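Local atomic coordinates of structural protein VP1 (Trichodysplasia spinulosa-associated polyomavirus, PDB entry 4U60), a protein that forms the pentameric building blocks of the polyomavirus capsid and binds sialylated glycans such as the GM1 oligosaccharide. Residues Glu98-Ser103 against Gly264-Phe269; Trp90-Val95 against Phe269-Arg274. All coordinates share one frame; numbering follows the deposited sequence.

Interaction 1 of 2, residues Glu98-Ser103 against Gly264-Phe269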
ATOM      1  N   GLU C  98      -7.132  20.166   3.014  1.00 13.87           N
ATOM      2  CA  GLU C  98      -5.755  19.875   2.610  1.00 14.62           C
ATOM      3  C   GLU C  98      -4.812  20.242   3.694  1.00 14.56           C
ATOM      4  O   GLU C  98      -5.014  21.240   4.400  1.00 13.94           O
ATOM      5  CB  GLU C  98      -5.311  20.721   1.414  1.00 16.10           C
ATOM      6  CG  GLU C  98      -6.144  20.663   0.178  1.00 17.00           C
ATOM      7  CD  GLU C  98      -5.705  21.685  -0.853  1.00 17.96           C
ATOM      8  OE1 GLU C  98      -6.619  22.255  -1.459  1.00 18.69           O
ATOM      9  OE2 GLU C  98      -4.479  21.866  -1.107  1.00 18.44           O
ATOM     10  N   VAL C  99      -3.737  19.461   3.791  1.00 11.38           N
ATOM     11  CA  VAL C  99      -2.600  19.814   4.621  1.00 11.94           C
ATOM     12  C   VAL C  99      -1.729  20.759   3.813  1.00 12.04           C
ATOM     13  O   VAL C  99      -1.444  20.510   2.642  1.00 12.81           O
ATOM     14  CB  VAL C  99      -1.801  18.573   5.032  1.00 12.08           C
ATOM     15  CG1 VAL C  99      -0.522  18.965   5.786  1.00 12.47           C
ATOM     16  CG2 VAL C  99      -2.664  17.655   5.866  1.00 12.61           C
ATOM     17  N   VAL C 100      -1.349  21.864   4.436  1.00 12.20           N
ATOM     18  CA  VAL C 100      -0.613  22.948   3.783  1.00 12.27           C
ATOM     19  C   VAL C 100       0.851  22.835   4.107  1.00 12.12           C
ATOM     20  O   VAL C 100       1.208  22.456   5.213  1.00 12.57           O
ATOM     21  CB  VAL C 100      -1.138  24.307   4.273  1.00 12.77           C
ATOM     22  CG1 VAL C 100      -0.453  25.475   3.577  1.00 13.22           C
ATOM     23  CG2 VAL C 100      -2.641  24.376   4.064  1.00 13.30           C
ATOM     24  N   GLY C 101       1.720  23.184   3.167  1.00 12.08           N
ATOM     25  CA  GLY C 101       3.142  23.205   3.461  1.00 12.22           C
ATOM     26  C   GLY C 101       3.853  21.858   3.429  1.00 11.41           C
ATOM     27  O   GLY C 101       4.945  21.724   3.976  1.00 11.51           O
ATOM     28  N   VAL C 102       3.267  20.868   2.760  1.00 11.08           N
ATOM     29  CA  VAL C 102       3.919  19.549   2.647  1.00 10.68           C
ATOM     30  C   VAL C 102       5.325  19.681   2.069  1.00 10.67           C
ATOM     31  O   VAL C 102       6.255  19.013   2.509  1.00 10.81           O
ATOM     32  CB  VAL C 102       3.047  18.561   1.831  1.00 10.43           C
ATOM     33  CG1 VAL C 102       3.793  17.252   1.542  1.00 10.39           C
ATOM     34  CG2 VAL C 102       1.759  18.257   2.573  1.00 10.62           C
ATOM     35  N   SER C 103       5.485  20.555   1.090  1.00 10.77           N
ATOM     36  CA  SER C 103       6.778  20.751   0.445  1.00 11.01           C
ATOM     37  C   SER C 103       7.864  21.273   1.371  1.00 10.84           C
ATOM     38  O   SER C 103       9.056  21.118   1.052  1.00 10.70           O
ATOM     39  CB  SER C 103       6.636  21.651  -0.782  1.00 11.43           C
ATOM     40  OG  SER C 103       6.337  22.968  -0.403  1.00 12.34           O
ATOM     41  N   GLY C 264       4.350  19.916  13.152  1.00 10.75           N
ATOM     42  CA  GLY C 264       2.991  19.911  12.661  1.00 10.65           C
ATOM     43  C   GLY C 264       2.829  20.846  11.494  1.00 10.70           C
ATOM     44  O   GLY C 264       3.649  21.752  11.314  1.00 11.17           O
ATOM     45  N   LEU C 265       1.774  20.615  10.695  1.00 10.63           N
ATOM     46  CA  LEU C 265       1.453  21.480   9.574  1.00 11.12           C
ATOM     47  C   LEU C 265       0.018  22.003   9.688  1.00 11.25           C
ATOM     48  O   LEU C 265      -0.838  21.361  10.320  1.00 11.15           O
ATOM     49  CB  LEU C 265       1.627  20.742   8.245  1.00 11.08           C
ATOM     50  CG  LEU C 265       3.086  20.423   7.853  1.00 11.35           C
ATOM     51  CD1 LEU C 265       3.086  19.637   6.553  1.00 11.27           C
ATOM     52  CD2 LEU C 265       3.949  21.665   7.705  1.00 11.99           C
ATOM     53  N   PRO C 266      -0.253  23.146   9.047  1.00 11.60           N
ATOM     54  CA  PRO C 266      -1.600  23.683   9.057  1.00 11.77           C
ATOM     55  C   PRO C 266      -2.527  22.908   8.124  1.00 11.48           C
ATOM     56  O   PRO C 266      -2.068  22.185   7.241  1.00 11.52           O
ATOM     57  CB  PRO C 266      -1.421  25.128   8.560  1.00 12.47           C
ATOM     58  CG  PRO C 266      -0.027  25.235   8.008  1.00 12.79           C
ATOM     59  CD  PRO C 266       0.652  23.915   8.178  1.00 12.40           C
ATOM     60  N   ARG C 267      -3.824  23.057   8.343  1.00 11.31           N
ATOM     61  CA  ARG C 267      -4.823  22.450   7.489  1.00 11.41           C
ATOM     62  C   ARG C 267      -5.801  23.525   7.033  1.00 11.90           C
ATOM     63  O   ARG C 267      -6.226  24.388   7.821  1.00 12.31           O
ATOM     64  CB  ARG C 267      -5.566  21.356   8.246  1.00 11.22           C
ATOM     65  CG  ARG C 267      -6.630  20.651   7.423  1.00 11.34           C
ATOM     66  CD  ARG C 267      -7.189  19.462   8.197  1.00 11.19           C
ATOM     67  NE  ARG C 267      -6.310  18.286   8.185  1.00 10.98           N
ATOM     68  CZ  ARG C 267      -6.351  17.306   7.281  1.00 11.56           C
ATOM     69  NH1 ARG C 267      -7.206  17.348   6.255  1.00 12.46           N
ATOM     70  NH2 ARG C 267      -5.536  16.267   7.383  1.00 11.92           N
ATOM     71  N   TYR C 268      -6.157  23.431   5.759  1.00 11.98           N
ATOM     72  CA  TYR C 268      -7.124  24.302   5.116  1.00 12.89           C
ATOM     73  C   TYR C 268      -8.453  23.587   4.949  1.00 12.81           C
ATOM     74  O   TYR C 268      -8.485  22.377   4.746  1.00 12.11           O
ATOM     75  CB  TYR C 268      -6.573  24.672   3.742  1.00 13.68           C
ATOM     76  CG  TYR C 268      -7.590  25.304   2.826  1.00 14.76           C
ATOM     77  CD1 TYR C 268      -7.820  26.674   2.859  1.00 15.58           C
ATOM     78  CD2 TYR C 268      -8.316  24.533   1.926  1.00 15.28           C
ATOM     79  CE1 TYR C 268      -8.762  27.274   2.011  1.00 16.07           C
ATOM     80  CE2 TYR C 268      -9.247  25.116   1.076  1.00 15.94           C
ATOM     81  CZ  TYR C 268      -9.457  26.485   1.115  1.00 16.28           C
ATOM     82  OH  TYR C 268     -10.372  27.070   0.266  1.00 18.12           O
ATOM     83  N   PHE C 269      -9.546  24.343   5.016  1.00 13.00           N
ATOM     84  CA  PHE C 269     -10.888  23.818   4.837  1.00 13.33           C
ATOM     85  C   PHE C 269     -11.729  24.743   3.976  1.00 14.22           C
ATOM     86  O   PHE C 269     -11.702  25.955   4.164  1.00 14.40           O
ATOM     87  CB  PHE C 269     -11.632  23.697   6.177  1.00 13.39           C
ATOM     88  CG  PHE C 269     -10.930  22.890   7.231  1.00 12.85           C
ATOM     89  CD1 PHE C 269      -9.971  23.484   8.042  1.00 13.02           C
ATOM     90  CD2 PHE C 269     -11.287  21.561   7.474  1.00 13.14           C
ATOM     91  CE1 PHE C 269      -9.362  22.776   9.062  1.00 13.11           C
ATOM     92  CE2 PHE C 269     -10.647  20.848   8.489  1.00 13.12           C
ATOM     93  CZ  PHE C 269      -9.688  21.474   9.261  1.00 12.69           C
TER
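Where strand 86-99 ends beside strand 260-279, its antiparallel neighbour in the VP1 jelly roll, E98 and V99 pair with Y268 and R267. E98 and Y268 form a hydrogen-bonded pair: the amide N of Y268 lies 2.8 Å from E98 O, while E98 N gives a longer bond back to Y268 O. V99 and R267 make the non-hydrogen-bonded pair beside it. The last backbone bond, V100 N to P266 O, is 2.9 Å long and almost straight at 178°. Proline has no amide hydrogen to give; its carbonyl still accepts, but its ring CD, not an N-H, faces V100 O, so no return bond forms.

On the face shared with R267, the two branches of V99 divide the work. CG1, anti to the backbone N (chi1 174°), meets L265 CB at 3.7 Å, the two side chains crossing at about a right angle. CG2 rests over a face of the R267 guanidinium, 3.5 Å from NH2, a nitrogen that also forms a salt bridge with D248. V100, just past the strand, points toward the partner segment: its CG2 reaches Y268 CB at 4.0 Å, and its CB lies equally far from P266 CG. The carboxylate of E98, on the face of Y268, turns to another chain, where OE2 bonds to the hydroxyl of Y203 of the second subunit. G101 then turns the chain at a positive phi of 80°, where a beta carbon would jam against the preceding carbonyl oxygen, a clash that glycine avoids.

Interaction 2 of 2, residues Trp90-Val95 against Phe269-Arg274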
ATOM      1  N   TRP C  90     -28.174  25.782   9.141  1.00 19.62           N
ATOM      2  CA  TRP C  90     -27.143  25.496   8.138  1.00 18.65           C
ATOM      3  C   TRP C  90     -26.758  24.038   8.267  1.00 18.04           C
ATOM      4  O   TRP C  90     -26.501  23.548   9.366  1.00 17.93           O
ATOM      5  CB  TRP C  90     -25.905  26.371   8.326  1.00 18.44           C
ATOM      6  CG  TRP C  90     -26.137  27.796   7.958  1.00 19.38           C
ATOM      7  CD1 TRP C  90     -26.225  28.860   8.800  1.00 20.31           C
ATOM      8  CD2 TRP C  90     -26.341  28.310   6.637  1.00 19.86           C
ATOM      9  NE1 TRP C  90     -26.461  30.021   8.080  1.00 21.13           N
ATOM     10  CE2 TRP C  90     -26.533  29.698   6.751  1.00 20.96           C
ATOM     11  CE3 TRP C  90     -26.358  27.726   5.364  1.00 19.69           C
ATOM     12  CZ2 TRP C  90     -26.744  30.524   5.634  1.00 21.90           C
ATOM     13  CZ3 TRP C  90     -26.563  28.537   4.263  1.00 20.47           C
ATOM     14  CH2 TRP C  90     -26.762  29.923   4.405  1.00 21.51           C
ATOM     15  N   GLU C  91     -26.736  23.348   7.130  1.00 17.65           N
ATOM     16  CA  GLU C  91     -26.356  21.940   7.069  1.00 17.11           C
ATOM     17  C   GLU C  91     -25.052  21.855   6.282  1.00 16.34           C
ATOM     18  O   GLU C  91     -24.989  22.332   5.166  1.00 16.46           O
ATOM     19  CB  GLU C  91     -27.447  21.184   6.332  1.00 17.71           C
ATOM     20  CG  GLU C  91     -27.208  19.701   6.138  1.00 17.60           C
ATOM     21  CD  GLU C  91     -28.271  19.059   5.276  1.00 18.67           C
ATOM     22  OE1 GLU C  91     -29.177  19.779   4.792  1.00 19.54           O
ATOM     23  OE2 GLU C  91     -28.210  17.823   5.081  1.00 19.22           O
ATOM     24  N   ALA C  92     -24.018  21.271   6.887  1.00 15.70           N
ATOM     25  CA  ALA C  92     -22.729  21.105   6.218  1.00 15.31           C
ATOM     26  C   ALA C  92     -22.824  19.922   5.255  1.00 15.39           C
ATOM     27  O   ALA C  92     -23.089  18.816   5.663  1.00 15.59           O
ATOM     28  CB  ALA C  92     -21.633  20.869   7.243  1.00 14.80           C
ATOM     29  N   VAL C  93     -22.617  20.190   3.969  1.00 15.82           N
ATOM     30  CA  VAL C  93     -22.842  19.211   2.908  1.00 15.94           C
ATOM     31  C   VAL C  93     -21.540  18.487   2.534  1.00 15.25           C
ATOM     32  O   VAL C  93     -21.541  17.291   2.308  1.00 14.97           O
ATOM     33  CB  VAL C  93     -23.364  19.910   1.642  1.00 17.05           C
ATOM     34  CG1 VAL C  93     -23.533  18.918   0.499  1.00 17.50           C
ATOM     35  CG2 VAL C  93     -24.676  20.638   1.921  1.00 17.86           C
ATOM     36  N   SER C  94     -20.456  19.238   2.469  1.00 14.91           N
ATOM     37  CA  SER C  94     -19.174  18.704   2.009  1.00 14.86           C
ATOM     38  C   SER C  94     -18.041  19.595   2.443  1.00 14.48           C
ATOM     39  O   SER C  94     -18.242  20.775   2.749  1.00 14.52           O
ATOM     40  CB  SER C  94     -19.180  18.589   0.469  1.00 15.66           C
ATOM     41  OG  SER C  94     -19.348  19.852  -0.160  1.00 16.29           O
ATOM     42  N   VAL C  95     -16.831  19.026   2.422  1.00 14.19           N
ATOM     43  CA  VAL C  95     -15.622  19.779   2.747  1.00 13.99           C
ATOM     44  C   VAL C  95     -14.508  19.380   1.792  1.00 14.22           C
ATOM     45  O   VAL C  95     -14.356  18.196   1.474  1.00 14.23           O
ATOM     46  CB  VAL C  95     -15.178  19.583   4.210  1.00 13.52           C
ATOM     47  CG1 VAL C  95     -14.946  18.105   4.541  1.00 13.19           C
ATOM     48  CG2 VAL C  95     -13.945  20.425   4.516  1.00 13.47           C
ATOM     49  N   PHE C 269      -9.546  24.343   5.016  1.00 13.00           N
ATOM     50  CA  PHE C 269     -10.888  23.818   4.837  1.00 13.33           C
ATOM     51  C   PHE C 269     -11.729  24.743   3.976  1.00 14.22           C
ATOM     52  O   PHE C 269     -11.702  25.955   4.164  1.00 14.40           O
ATOM     53  CB  PHE C 269     -11.632  23.697   6.177  1.00 13.39           C
ATOM     54  CG  PHE C 269     -10.930  22.890   7.231  1.00 12.85           C
ATOM     55  CD1 PHE C 269      -9.971  23.484   8.042  1.00 13.02           C
ATOM     56  CD2 PHE C 269     -11.287  21.561   7.474  1.00 13.14           C
ATOM     57  CE1 PHE C 269      -9.362  22.776   9.062  1.00 13.11           C
ATOM     58  CE2 PHE C 269     -10.647  20.848   8.489  1.00 13.12           C
ATOM     59  CZ  PHE C 269      -9.688  21.474   9.261  1.00 12.69           C
ATOM     60  N   ASN C 270     -12.505  24.149   3.081  1.00 14.51           N
ATOM     61  CA  ASN C 270     -13.547  24.857   2.346  0.50 15.59           C
ATOM     62  C   ASN C 270     -14.812  24.030   2.476  1.00 15.45           C
ATOM     63  O   ASN C 270     -14.909  22.937   1.924  1.00 15.11           O
ATOM     64  CB  ASN C 270     -13.162  25.059   0.875  0.50 16.38           C
ATOM     65  CG  ASN C 270     -14.165  25.920   0.114  0.50 17.71           C
ATOM     66  OD1 ASN C 270     -13.901  27.084  -0.193  0.50 19.09           O
ATOM     67  ND2 ASN C 270     -15.320  25.351  -0.192  0.50 18.06           N
ATOM     68  N   ILE C 271     -15.767  24.555   3.228  1.00 15.48           N
ATOM     69  CA  ILE C 271     -16.967  23.824   3.590  1.00 15.64           C
ATOM     70  C   ILE C 271     -18.188  24.446   2.918  1.00 16.20           C
ATOM     71  O   ILE C 271     -18.408  25.654   2.996  1.00 16.13           O
ATOM     72  CB  ILE C 271     -17.146  23.810   5.124  1.00 15.73           C
ATOM     73  CG1 ILE C 271     -15.937  23.131   5.771  1.00 15.37           C
ATOM     74  CG2 ILE C 271     -18.448  23.133   5.499  1.00 16.02           C
ATOM     75  CD1 ILE C 271     -15.732  23.457   7.224  1.00 15.76           C
ATOM     76  N   LEU C 272     -18.957  23.608   2.241  1.00 16.33           N
ATOM     77  CA  LEU C 272     -20.192  24.014   1.589  1.00 17.80           C
ATOM     78  C   LEU C 272     -21.347  23.727   2.517  1.00 17.56           C
ATOM     79  O   LEU C 272     -21.442  22.620   3.032  1.00 17.08           O
ATOM     80  CB  LEU C 272     -20.360  23.229   0.291  1.00 18.90           C
ATOM     81  CG  LEU C 272     -21.620  23.525  -0.507  1.00 21.05           C
ATOM     82  CD1 LEU C 272     -21.515  24.896  -1.140  1.00 22.21           C
ATOM     83  CD2 LEU C 272     -21.846  22.450  -1.564  1.00 21.88           C
ATOM     84  N   LEU C 273     -22.217  24.720   2.730  1.00 18.09           N
ATOM     85  CA  LEU C 273     -23.401  24.548   3.589  1.00 18.44           C
ATOM     86  C   LEU C 273     -24.651  24.981   2.870  1.00 19.24           C
ATOM     87  O   LEU C 273     -24.605  25.830   1.963  1.00 19.19           O
ATOM     88  CB  LEU C 273     -23.293  25.341   4.892  1.00 18.59           C
ATOM     89  CG  LEU C 273     -22.061  25.016   5.737  1.00 17.81           C
ATOM     90  CD1 LEU C 273     -21.018  26.103   5.529  1.00 17.94           C
ATOM     91  CD2 LEU C 273     -22.388  24.903   7.207  1.00 17.88           C
ATOM     92  N   ARG C 274     -25.773  24.406   3.290  1.00 19.41           N
ATOM     93  CA  ARG C 274     -27.052  24.678   2.686  1.00 20.41           C
ATOM     94  C   ARG C 274     -28.094  24.862   3.772  1.00 21.07           C
ATOM     95  O   ARG C 274     -27.938  24.366   4.888  1.00 20.09           O
ATOM     96  CB  ARG C 274     -27.468  23.551   1.736  1.00 20.62           C
ATOM     97  CG  ARG C 274     -27.803  22.230   2.413  1.00 20.40           C
ATOM     98  CD  ARG C 274     -28.128  21.151   1.402  1.00 20.91           C
ATOM     99  NE  ARG C 274     -28.301  19.844   2.033  1.00 21.04           N
ATOM    100  CZ  ARG C 274     -28.312  18.672   1.381  1.00 21.56           C
ATOM    101  NH1 ARG C 274     -28.166  18.620   0.067  1.00 22.41           N
ATOM    102  NH2 ARG C 274     -28.481  17.542   2.043  1.00 21.48           N
TER
HETATM  103  O   HOH W   1     -16.911  21.477  -0.230  1.00 28.99           O
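The carboxylate of E91 is gripped by R274 through two nitrogens, NE to OE1 at 2.9 Å and NH2 to OE2 at 3.1 Å. Both oxygens lie near the guanidinium plane, but the nitrogens approach from above the carboxylate, and the two planes stand 63° apart. OE1 also forms a salt bridge with R276 NE, and OE2 accepts a hydrogen bond from G234 N, so the acid, with two arginines nearby, is probably held as an anion. The long side chains of E91 and R274 run side by side from an antiparallel strand pair in the VP1 jelly roll, which a classic beta bulge interrupts: V93 and S94 both face L272. V93 N donates to L272 O, and L272 N donates to S94 O at 3.0 Å.

V93 has the helix-like psi of -41° that lets the extra residue fit. Its CG2, anti to the carbonyl carbon, lies over a face of the R274 guanidinium and touches CG and CD of that arginine, 3.5 Å from CD. A branched apolar residue thus packs against the arginine's methylenes while its guanidinium pairs with the E91 carboxylate.

Beyond the bulge the face turned toward strand 241-254 is apolar. V95 CG2 lies 3.6 Å from I271 CG1, with the two side chains alongside each other, and the same methyl meets the edge of the F269 ring. Before the bulge W90 CE3 packs on L273 CB at 3.9 Å, and W90 NE1 bonds to P76 O. On the face opposite V95 a water bridges S94 OG, 2.9 Å away, and N270 O.

Both contacts lie on the same pair of strands, 86-99 and 260-279, with their centres about 19 Å apart. F269 ends one segment of interaction 1 and begins one of interaction 2, and in sequence the segments of interaction 1 fall between those of interaction 2. F133 of strand 129-136 touches residues of both, packing on R267, F269 and V95. Their surroundings differ, since interaction 1 meets the second subunit whereas no other chain of the assembly touches interaction 2. Neither contact includes residues of the two glycan pockets, which are formed by T50-N53 with Q57-T61 and by H109, R114, D118 and K119; both belong to the framework of the jelly roll.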